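Local coordinates for protein-glutamine gamma-glutamyltransferase 2 (Pagrus major, PDB 1G0D), which probably catalyses calcium-dependent cross-linking of peptide-bound glutamine to the amino group of lysine, and the attachment of amines to proteins, at residues S149-Q152 against E153-N157; H98-A101 against N102-I105; C280-L283 against R284-I288; V213-G216 against R217-A221. All coordinates share one frame; numbering follows the deposited sequence.

Overall arrangement
Four local contacts follow one another along the chain, none enclosing or crossing another. Interaction 2 (98-105) comes first, turning the loop that carries strand 92-98 over to strand 106-115 of the N-terminal domain. Interaction 1 (149-157) forms the last turns of helix 148-156. Interaction 4 (213-221) lies along helix 212-223, and interaction 3 (280-288) closes helix 272-286, whose first residue is the active-site Cys-272. Interaction 3 touches each of the others: Arg-284 reaches Asn-157 O of interaction 1, Leu-286 meets Ile-105 of interaction 2, and Val-282, Leu-283 and Leu-286 pack on Ile-219, Gly-216 and Val-215 of interaction 4.

Interaction 1 of 4, residues S149-Q152 against E153-N157; sequences SKLQ and EYVMN. With SO4 (sulfate ion), chain B.
Lys-150 lays its aliphatic chain beside the ring of Tyr-154 one helical turn on, both side chains pointing the same way; CB of Lys-150 is 3.7 Å from CE2 of Tyr-154. Beyond CG the lysine runs extended, which carries NZ away from the ring to a sulfate ion, probably from the crystallisation liquor, for a weak hydrogen bond of 3.4 Å to its O2. Arg-291 and Trp-351 hold the same sulfate, and Trp-351 also meets the Tyr-154 ring edge-to-face. Losing this ring to an alanine is likely to strip the methylenes of Lys-150 and the edge-to-face partner Trp-351 of the aromatic surface they share. On the next flank Leu-151 and Val-155 lie alongside, CD2 to CG2 3.7 Å, while the side chains of Gln-152 and Met-156 cross at about a right angle. The bend at chi2 of Gln-152 (51°) folds its NE2 back to 3.3 Å from CB of Met-156. Here the helix widens into a pi-type turn: Leu-151 O accepts from Met-156 N at 3.0 Å, in the carbonyl plane, and from Val-155 N at 2.8 Å, above that plane. Just past the helix, Asn-157 sends ND2 back to the syn side of Glu-153 OE1 (2.7 Å), 33° out of the carboxylate plane. The other carboxylate oxygen, OE2, forms a salt bridge with Lys-426. With one oxygen on an amide and the other on an ammonium group, the buried Glu-153 is probably held as the charged carboxylate and its rotation restricted.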
loop_
_atom_site.group_PDB
_atom_site.type_symbol
_atom_site.label_atom_id
_atom_site.label_comp_id
_atom_site.label_asym_id
_atom_site.label_seq_id
_atom_site.Cartn_x
_atom_site.Cartn_y
_atom_site.Cartn_z
ATOM N N SER A 149 -10.292 1.051 18.497
ATOM C CA SER A 149 -9.793 2.264 17.864
ATOM C C SER A 149 -8.808 1.999 16.696
ATOM O O SER A 149 -8.641 2.820 15.781
ATOM C CB SER A 149 -9.126 3.134 18.903
ATOM O OG SER A 149 -7.735 2.898 18.930
ATOM N N LYS A 150 -8.161 0.841 16.723
ATOM C CA LYS A 150 -7.212 0.508 15.684
ATOM C C LYS A 150 -7.913 -0.173 14.540
ATOM O O LYS A 150 -7.431 -0.150 13.423
ATOM C CB LYS A 150 -6.142 -0.400 16.244
ATOM C CG LYS A 150 -5.301 0.271 17.259
ATOM C CD LYS A 150 -4.141 -0.573 17.546
ATOM C CE LYS A 150 -3.501 -0.093 18.809
ATOM N NZ LYS A 150 -2.250 -0.883 18.998
ATOM N N LEU A 151 -9.047 -0.799 14.822
ATOM C CA LEU A 151 -9.806 -1.465 13.770
ATOM C C LEU A 151 -10.497 -0.399 12.919
ATOM O O LEU A 151 -10.764 -0.587 11.735
ATOM C CB LEU A 151 -10.829 -2.432 14.378
ATOM C CG LEU A 151 -10.217 -3.777 14.770
ATOM C CD1 LEU A 151 -11.204 -4.602 15.587
ATOM C CD2 LEU A 151 -9.814 -4.505 13.523
ATOM N N GLN A 152 -10.759 0.745 13.529
ATOM C CA GLN A 152 -11.410 1.848 12.832
ATOM C C GLN A 152 -10.498 2.420 11.772
ATOM O O GLN A 152 -10.954 2.845 10.709
ATOM C CB GLN A 152 -11.778 2.932 13.838
ATOM C CG GLN A 152 -12.447 4.104 13.235
ATOM C CD GLN A 152 -13.608 3.700 12.366
ATOM O OE1 GLN A 152 -14.445 2.857 12.777
ATOM N NE2 GLN A 152 -13.677 4.291 11.150
ATOM N N GLU A 153 -9.200 2.448 12.084
ATOM C CA GLU A 153 -8.205 2.956 11.158
ATOM C C GLU A 153 -7.769 1.876 10.184
ATOM O O GLU A 153 -7.775 2.078 8.972
ATOM C CB GLU A 153 -6.974 3.444 11.910
ATOM C CG GLU A 153 -5.804 3.840 10.991
ATOM C CD GLU A 153 -6.103 5.054 10.098
ATOM O OE1 GLU A 153 -7.088 5.773 10.369
ATOM O OE2 GLU A 153 -5.354 5.299 9.119
ATOM N N TYR A 154 -7.418 0.716 10.725
ATOM C CA TYR A 154 -6.946 -0.393 9.915
ATOM C C TYR A 154 -7.970 -1.229 9.152
ATOM O O TYR A 154 -7.576 -2.076 8.360
ATOM C CB TYR A 154 -6.085 -1.290 10.771
ATOM C CG TYR A 154 -5.020 -0.525 11.499
ATOM C CD1 TYR A 154 -4.317 0.498 10.848
ATOM C CD2 TYR A 154 -4.700 -0.830 12.830
ATOM C CE1 TYR A 154 -3.324 1.191 11.495
ATOM C CE2 TYR A 154 -3.700 -0.143 13.500
ATOM C CZ TYR A 154 -3.015 0.864 12.820
ATOM O OH TYR A 154 -1.981 1.506 13.447
ATOM N N VAL A 155 -9.262 -1.030 9.399
ATOM C CA VAL A 155 -10.301 -1.746 8.638
ATOM C C VAL A 155 -11.324 -0.749 8.107
ATOM O O VAL A 155 -11.587 -0.690 6.917
ATOM C CB VAL A 155 -11.132 -2.799 9.432
ATOM C CG1 VAL A 155 -12.246 -3.336 8.522
ATOM C CG2 VAL A 155 -10.290 -3.950 9.867
ATOM N N MET A 156 -11.876 0.064 8.984
ATOM C CA MET A 156 -12.906 1.004 8.586
ATOM C C MET A 156 -12.529 2.300 7.915
ATOM O O MET A 156 -13.343 2.881 7.225
ATOM C CB MET A 156 -13.779 1.281 9.799
ATOM C CG MET A 156 -14.418 -0.006 10.314
ATOM S SD MET A 156 -15.663 -0.474 9.174
ATOM C CE MET A 156 -15.583 -2.104 9.289
ATOM N N ASN A 157 -11.315 2.784 8.108
ATOM C CA ASN A 157 -10.947 4.037 7.464
ATOM C C ASN A 157 -10.676 3.875 5.963
ATOM O O ASN A 157 -9.946 2.971 5.543
ATOM C CB ASN A 157 -9.739 4.639 8.141
ATOM C CG ASN A 157 -9.533 6.047 7.703
ATOM O OD1 ASN A 157 -10.111 6.461 6.696
ATOM N ND2 ASN A 157 -8.726 6.804 8.431
HETATM S S SO4 B . 1.027 -1.220 16.649
HETATM O O1 SO4 B . 1.966 -2.204 16.393
HETATM O O2 SO4 B . -0.254 -1.774 16.423
HETATM O O3 SO4 B . 1.147 -1.051 18.026
HETATM O O4 SO4 B . 1.380 -0.010 15.959
#

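Interaction 2 of 4, residues H98-A101 against N102-I105; sequences HSPA and NAVI
With chi1 at 57°, CG of Asn-102 stands between its own backbone N and carbonyl carbon, and a chi2 near zero (-7°) turns OD1 back toward the Pro-100 ring. OD1 comes over the ring's flank, 3.0 Å from CB and 3.4 Å from CG of Pro-100, so the oxygen rests on ring methylenes. Pro-100, Ala-101, Asn-102 and Ala-103 form a type I beta turn, closed by Ala-103 N to Pro-100 O at 3.3 Å; the donor sits well above the carbonyl plane, with a C=O...N angle of 107°. The turn lies in the connection from strand 92-98 to strand 106-115, strands that belong to two different sheets of the N-terminal domain. CB of Ala-103 comes to 4.1 Å from CG of Pro-100, an apolar touch across the base of the turn, and Ser-99 CB stands 4.5 Å from the same methyl. The hydroxyl of Ser-99 is bonded to Gly-37 N, and Ala-103 O accepts from Arg-36 NH1, two bonds that tie the residue before the turn and its last residue to adjacent residues of one neighbouring segment. Trp-82 packs against Ser-99 and Pro-100, and Asp-80 against Asn-102.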
loop_
_atom_site.group_PDB
_atom_site.type_symbol
_atom_site.label_atom_id
_atom_site.label_comp_id
_atom_site.label_asym_id
_atom_site.label_seq_id
_atom_site.Cartn_x
_atom_site.Cartn_y
_atom_site.Cartn_z
ATOM N N HIS A 98 -26.113 -18.687 12.854
ATOM C CA HIS A 98 -24.872 -18.568 13.629
ATOM C C HIS A 98 -23.735 -19.197 12.797
ATOM O O HIS A 98 -23.794 -20.354 12.425
ATOM C CB HIS A 98 -25.002 -19.310 14.965
ATOM C CG HIS A 98 -25.845 -18.604 15.976
ATOM N ND1 HIS A 98 -25.330 -17.672 16.853
ATOM C CD2 HIS A 98 -27.170 -18.686 16.244
ATOM C CE1 HIS A 98 -26.305 -17.211 17.615
ATOM N NE2 HIS A 98 -27.431 -17.811 17.266
ATOM N N SER A 99 -22.702 -18.438 12.499
ATOM C CA SER A 99 -21.635 -18.967 11.679
ATOM C C SER A 99 -20.400 -19.123 12.518
ATOM O O SER A 99 -20.206 -18.355 13.447
ATOM C CB SER A 99 -21.322 -17.992 10.534
ATOM O OG SER A 99 -20.591 -16.851 10.986
ATOM N N PRO A 100 -19.547 -20.120 12.206
ATOM C CA PRO A 100 -18.321 -20.279 13.004
ATOM C C PRO A 100 -17.371 -19.115 12.712
ATOM O O PRO A 100 -17.520 -18.421 11.705
ATOM C CB PRO A 100 -17.741 -21.609 12.529
ATOM C CG PRO A 100 -18.316 -21.811 11.139
ATOM C CD PRO A 100 -19.662 -21.132 11.139
ATOM N N ALA A 101 -16.420 -18.890 13.605
ATOM C CA ALA A 101 -15.439 -17.832 13.413
ATOM C C ALA A 101 -14.360 -18.275 12.387
ATOM O O ALA A 101 -13.464 -17.487 12.064
ATOM C CB ALA A 101 -14.792 -17.452 14.753
ATOM N N ASN A 102 -14.429 -19.523 11.903
ATOM C CA ASN A 102 -13.492 -19.989 10.890
ATOM C C ASN A 102 -14.250 -20.159 9.580
ATOM O O ASN A 102 -13.792 -20.831 8.661
ATOM C CB ASN A 102 -12.810 -21.308 11.280
ATOM C CG ASN A 102 -13.788 -22.419 11.553
ATOM O OD1 ASN A 102 -14.995 -22.202 11.574
ATOM N ND2 ASN A 102 -13.273 -23.630 11.774
ATOM N N ALA A 103 -15.410 -19.520 9.484
ATOM C CA ALA A 103 -16.210 -19.609 8.278
ATOM C C ALA A 103 -15.449 -19.153 7.000
ATOM O O ALA A 103 -14.606 -18.245 7.039
ATOM C CB ALA A 103 -17.446 -18.793 8.469
ATOM N N VAL A 104 -15.754 -19.796 5.869
ATOM C CA VAL A 104 -15.152 -19.466 4.582
ATOM C C VAL A 104 -15.777 -18.165 4.096
ATOM O O VAL A 104 -16.993 -18.050 4.042
ATOM C CB VAL A 104 -15.454 -20.559 3.526
ATOM C CG1 VAL A 104 -14.959 -20.117 2.190
ATOM C CG2 VAL A 104 -14.768 -21.848 3.891
ATOM N N ILE A 105 -14.960 -17.162 3.774
ATOM C CA ILE A 105 -15.518 -15.913 3.263
ATOM C C ILE A 105 -15.993 -16.165 1.822
ATOM O O ILE A 105 -15.450 -17.018 1.116
ATOM C CB ILE A 105 -14.478 -14.748 3.317
ATOM C CG1 ILE A 105 -13.304 -15.022 2.408
ATOM C CG2 ILE A 105 -13.901 -14.626 4.715
ATOM C CD1 ILE A 105 -12.533 -13.752 2.121
#

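Interaction 3 of 4, residues C280-L283 against R284-I288; sequences CTVL and RCLGI
Regular i to i+4 bonds carry helix 272-286 to its C terminus, where Gly-287, at positive phi (110°), ends it in a Schellman motif. Its two bonds run from Ile-288 N to Leu-283 O at 2.9 Å and from Gly-287 N to Arg-284 O, also 2.9 Å; Gly-287 N adds a weak bond to Leu-283 O. At this glycine's backbone angles a CB would be jammed against the carbonyl oxygen of Leu-286. Apolar side chains touch loosely at the same end: Leu-283 CD2 and Ile-288 CD1 approach to 4.3 Å, and Val-282 CG1 lies 4.4 Å from Leu-286 CD1. One turn earlier the thiol of Cys-280, with SG swung anti to the backbone N (chi1 -168°), sits over one face of the Arg-284 guanidinium, 3.4 Å from NE and 3.8 Å from CZ. Arg-284 runs extended from CG to NE along this sulfur. At the far end of the arginine NH1 donates to Asn-157 O, and NH2 to Thr-290 O at the start of strand 290-298. A leucine in place of Arg-284 would probably leave the carbonyls of Asn-157 and Thr-290 without these donors and weaken the tie between the helix end and that of helix 148-156. Buried as it is, the guanidinium is gripped by main-chain oxygens while a polarisable sulfur covers one face, so its positive charge is probably offset by the carbonyl dipoles that accept its N-H groups.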
loop_
_atom_site.group_PDB
_atom_site.type_symbol
_atom_site.label_atom_id
_atom_site.label_comp_id
_atom_site.label_asym_id
_atom_site.label_seq_id
_atom_site.Cartn_x
_atom_site.Cartn_y
_atom_site.Cartn_z
ATOM N N CYS A 280 -3.960 -2.866 0.185
ATOM C CA CYS A 280 -4.636 -2.374 1.362
ATOM C C CYS A 280 -6.123 -2.264 1.156
ATOM O O CYS A 280 -6.865 -2.670 2.017
ATOM C CB CYS A 280 -4.121 -1.008 1.739
ATOM S SG CYS A 280 -4.638 -0.453 3.351
ATOM N N THR A 281 -6.563 -1.715 0.031
ATOM C CA THR A 281 -7.999 -1.538 -0.253
ATOM C C THR A 281 -8.761 -2.845 -0.234
ATOM O O THR A 281 -9.867 -2.932 0.281
ATOM C CB THR A 281 -8.235 -0.929 -1.643
ATOM O OG1 THR A 281 -8.183 0.498 -1.567
ATOM C CG2 THR A 281 -9.584 -1.285 -2.149
ATOM N N VAL A 282 -8.164 -3.868 -0.819
ATOM C CA VAL A 282 -8.806 -5.159 -0.904
ATOM C C VAL A 282 -8.808 -5.942 0.411
ATOM O O VAL A 282 -9.803 -6.545 0.764
ATOM C CB VAL A 282 -8.138 -6.024 -2.054
ATOM C CG1 VAL A 282 -8.734 -7.448 -2.064
ATOM C CG2 VAL A 282 -8.358 -5.333 -3.431
ATOM N N LEU A 283 -7.703 -5.950 1.132
ATOM C CA LEU A 283 -7.662 -6.698 2.376
ATOM C C LEU A 283 -8.565 -5.963 3.413
ATOM O O LEU A 283 -9.382 -6.579 4.114
ATOM C CB LEU A 283 -6.194 -6.850 2.813
ATOM C CG LEU A 283 -5.349 -7.667 1.810
ATOM C CD1 LEU A 283 -3.893 -7.387 2.034
ATOM C CD2 LEU A 283 -5.616 -9.160 1.944
ATOM N N ARG A 284 -8.461 -4.641 3.483
ATOM C CA ARG A 284 -9.338 -3.902 4.383
ATOM C C ARG A 284 -10.780 -4.288 4.010
ATOM O O ARG A 284 -11.544 -4.693 4.856
ATOM C CB ARG A 284 -9.105 -2.405 4.236
ATOM C CG ARG A 284 -8.099 -1.920 5.224
ATOM C CD ARG A 284 -8.026 -0.417 5.314
ATOM N NE ARG A 284 -6.767 -0.027 5.967
ATOM C CZ ARG A 284 -6.452 1.221 6.292
ATOM N NH1 ARG A 284 -7.306 2.197 6.023
ATOM N NH2 ARG A 284 -5.303 1.507 6.900
ATOM N N CYS A 285 -11.140 -4.221 2.731
ATOM C CA CYS A 285 -12.494 -4.609 2.302
ATOM C C CYS A 285 -12.895 -6.017 2.744
ATOM O O CYS A 285 -13.992 -6.209 3.214
ATOM C CB CYS A 285 -12.637 -4.533 0.783
ATOM S SG CYS A 285 -14.361 -4.583 0.191
ATOM N N LEU A 286 -12.028 -7.009 2.595
ATOM C CA LEU A 286 -12.397 -8.361 2.991
ATOM C C LEU A 286 -12.422 -8.497 4.500
ATOM O O LEU A 286 -12.911 -9.494 5.028
ATOM C CB LEU A 286 -11.437 -9.390 2.382
ATOM C CG LEU A 286 -11.475 -9.428 0.852
ATOM C CD1 LEU A 286 -10.696 -10.627 0.321
ATOM C CD2 LEU A 286 -12.896 -9.513 0.361
ATOM N N GLY A 287 -11.869 -7.521 5.207
ATOM C CA GLY A 287 -11.908 -7.604 6.655
ATOM C C GLY A 287 -10.608 -7.869 7.384
ATOM O O GLY A 287 -10.596 -8.043 8.612
ATOM N N ILE A 288 -9.494 -7.903 6.676
ATOM C CA ILE A 288 -8.245 -8.163 7.377
ATOM C C ILE A 288 -7.598 -6.830 7.695
ATOM O O ILE A 288 -7.346 -6.047 6.796
ATOM C CB ILE A 288 -7.285 -9.033 6.512
ATOM C CG1 ILE A 288 -7.985 -10.346 6.113
ATOM C CG2 ILE A 288 -6.034 -9.356 7.277
ATOM C CD1 ILE A 288 -7.111 -11.325 5.306
#

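Interaction 4 of 4, residues V213-G216 against R217-A221; sequences VYVG and RTITA
Thr-218 lays its hydroxyl over one face of the Tyr-214 ring, OG1 3.8 Å above the plane and offset toward the rim. The same OG1 donates to Tyr-214 O at 2.8 Å, from above the carbonyl plane, while Thr-218 N bonds to that oxygen at 2.9 Å; two donors from one residue thus grip one carbonyl. Thr-220 repeats the scheme on Gly-216 O, with OG1 at 2.9 Å and N at 3.0 Å arriving from opposite faces of the carbonyl plane. Both threonines set OG1 beside their own backbone N (chi1 -60° and -65°), which directs the hydroxyls back to the preceding turn. A water donates to Thr-218 OG1 at 3.0 Å and weakly to Tyr-214 OH, bridging the two side chains. Tyr-214 is placed from outside by Asp-205, bonded to its OH, and by the ring of His-208. Arg-217, bent at chi2 and chi3, reaches Asp-386 in a salt bridge through NH1 and Gly-369 O through NE. The side chain of Thr-220 lies about 6 Å from that of the active-site Asp-355. Val-215 and Ile-219, with CG1 atoms 4.4 Å apart, face helix 272-286 at Val-282, Leu-283 and Leu-286; Thr-218 and Ile-219 also lean on helix 184-193, and Val-213 and Arg-217 touch Pro-370 of strand 368-372.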
loop_
_atom_site.group_PDB
_atom_site.type_symbol
_atom_site.label_atom_id
_atom_site.label_comp_id
_atom_site.label_asym_id
_atom_site.label_seq_id
_atom_site.Cartn_x
_atom_site.Cartn_y
_atom_site.Cartn_z
ATOM N N VAL A 213 -4.168 -16.241 6.279
ATOM C CA VAL A 213 -2.791 -16.398 5.755
ATOM C C VAL A 213 -2.837 -16.697 4.260
ATOM O O VAL A 213 -2.137 -16.084 3.464
ATOM C CB VAL A 213 -1.989 -17.562 6.458
ATOM C CG1 VAL A 213 -0.717 -17.893 5.657
ATOM C CG2 VAL A 213 -1.576 -17.167 7.888
ATOM N N TYR A 214 -3.688 -17.641 3.890
ATOM C CA TYR A 214 -3.875 -18.048 2.514
ATOM C C TYR A 214 -4.433 -16.906 1.663
ATOM O O TYR A 214 -3.884 -16.572 0.623
ATOM C CB TYR A 214 -4.833 -19.223 2.500
ATOM C CG TYR A 214 -5.280 -19.640 1.131
ATOM C CD1 TYR A 214 -4.584 -20.612 0.429
ATOM C CD2 TYR A 214 -6.395 -19.053 0.526
ATOM C CE1 TYR A 214 -4.980 -20.982 -0.834
ATOM C CE2 TYR A 214 -6.803 -19.416 -0.746
ATOM C CZ TYR A 214 -6.088 -20.375 -1.421
ATOM O OH TYR A 214 -6.444 -20.696 -2.706
ATOM N N VAL A 215 -5.525 -16.302 2.097
ATOM C CA VAL A 215 -6.134 -15.209 1.367
ATOM C C VAL A 215 -5.208 -13.976 1.266
ATOM O O VAL A 215 -5.232 -13.242 0.272
ATOM C CB VAL A 215 -7.457 -14.837 2.071
ATOM C CG1 VAL A 215 -8.033 -13.558 1.518
ATOM C CG2 VAL A 215 -8.435 -15.971 1.916
ATOM N N GLY A 216 -4.402 -13.739 2.297
ATOM C CA GLY A 216 -3.504 -12.602 2.283
ATOM C C GLY A 216 -2.378 -12.858 1.289
ATOM O O GLY A 216 -1.958 -11.964 0.550
ATOM N N ARG A 217 -1.875 -14.090 1.275
ATOM C CA ARG A 217 -0.821 -14.476 0.346
ATOM C C ARG A 217 -1.372 -14.475 -1.107
ATOM O O ARG A 217 -0.661 -14.142 -2.052
ATOM C CB ARG A 217 -0.249 -15.855 0.743
ATOM C CG ARG A 217 0.501 -16.588 -0.367
ATOM C CD ARG A 217 1.692 -17.429 0.145
ATOM N NE ARG A 217 2.900 -16.615 0.113
ATOM C CZ ARG A 217 4.081 -16.962 -0.404
ATOM N NH1 ARG A 217 5.075 -16.103 -0.350
ATOM N NH2 ARG A 217 4.291 -18.136 -0.946
ATOM N N THR A 218 -2.643 -14.836 -1.280
ATOM C CA THR A 218 -3.252 -14.844 -2.605
ATOM C C THR A 218 -3.470 -13.429 -3.136
ATOM O O THR A 218 -3.165 -13.153 -4.271
ATOM C CB THR A 218 -4.573 -15.545 -2.568
ATOM O OG1 THR A 218 -4.359 -16.887 -2.129
ATOM C CG2 THR A 218 -5.211 -15.542 -3.926
ATOM N N ILE A 219 -4.003 -12.532 -2.317
ATOM C CA ILE A 219 -4.222 -11.153 -2.743
ATOM C C ILE A 219 -2.886 -10.510 -3.047
ATOM O O ILE A 219 -2.728 -9.854 -4.058
ATOM C CB ILE A 219 -4.918 -10.335 -1.642
ATOM C CG1 ILE A 219 -6.365 -10.790 -1.499
ATOM C CG2 ILE A 219 -4.894 -8.873 -1.985
ATOM C CD1 ILE A 219 -7.117 -10.781 -2.824
ATOM N N THR A 220 -1.910 -10.692 -2.172
ATOM C CA THR A 220 -0.615 -10.086 -2.415
ATOM C C THR A 220 -0.013 -10.542 -3.743
ATOM O O THR A 220 0.666 -9.776 -4.450
ATOM C CB THR A 220 0.317 -10.427 -1.293
ATOM O OG1 THR A 220 -0.177 -9.814 -0.109
ATOM C CG2 THR A 220 1.686 -9.880 -1.535
ATOM N N ALA A 221 -0.288 -11.793 -4.100
ATOM C CA ALA A 221 0.243 -12.360 -5.332
ATOM C C ALA A 221 -0.448 -11.849 -6.595
ATOM O O ALA A 221 0.199 -11.674 -7.638
ATOM C CB ALA A 221 0.168 -13.873 -5.260
HETATM O O HOH W 1 -3.733 -19.108 -4.082
#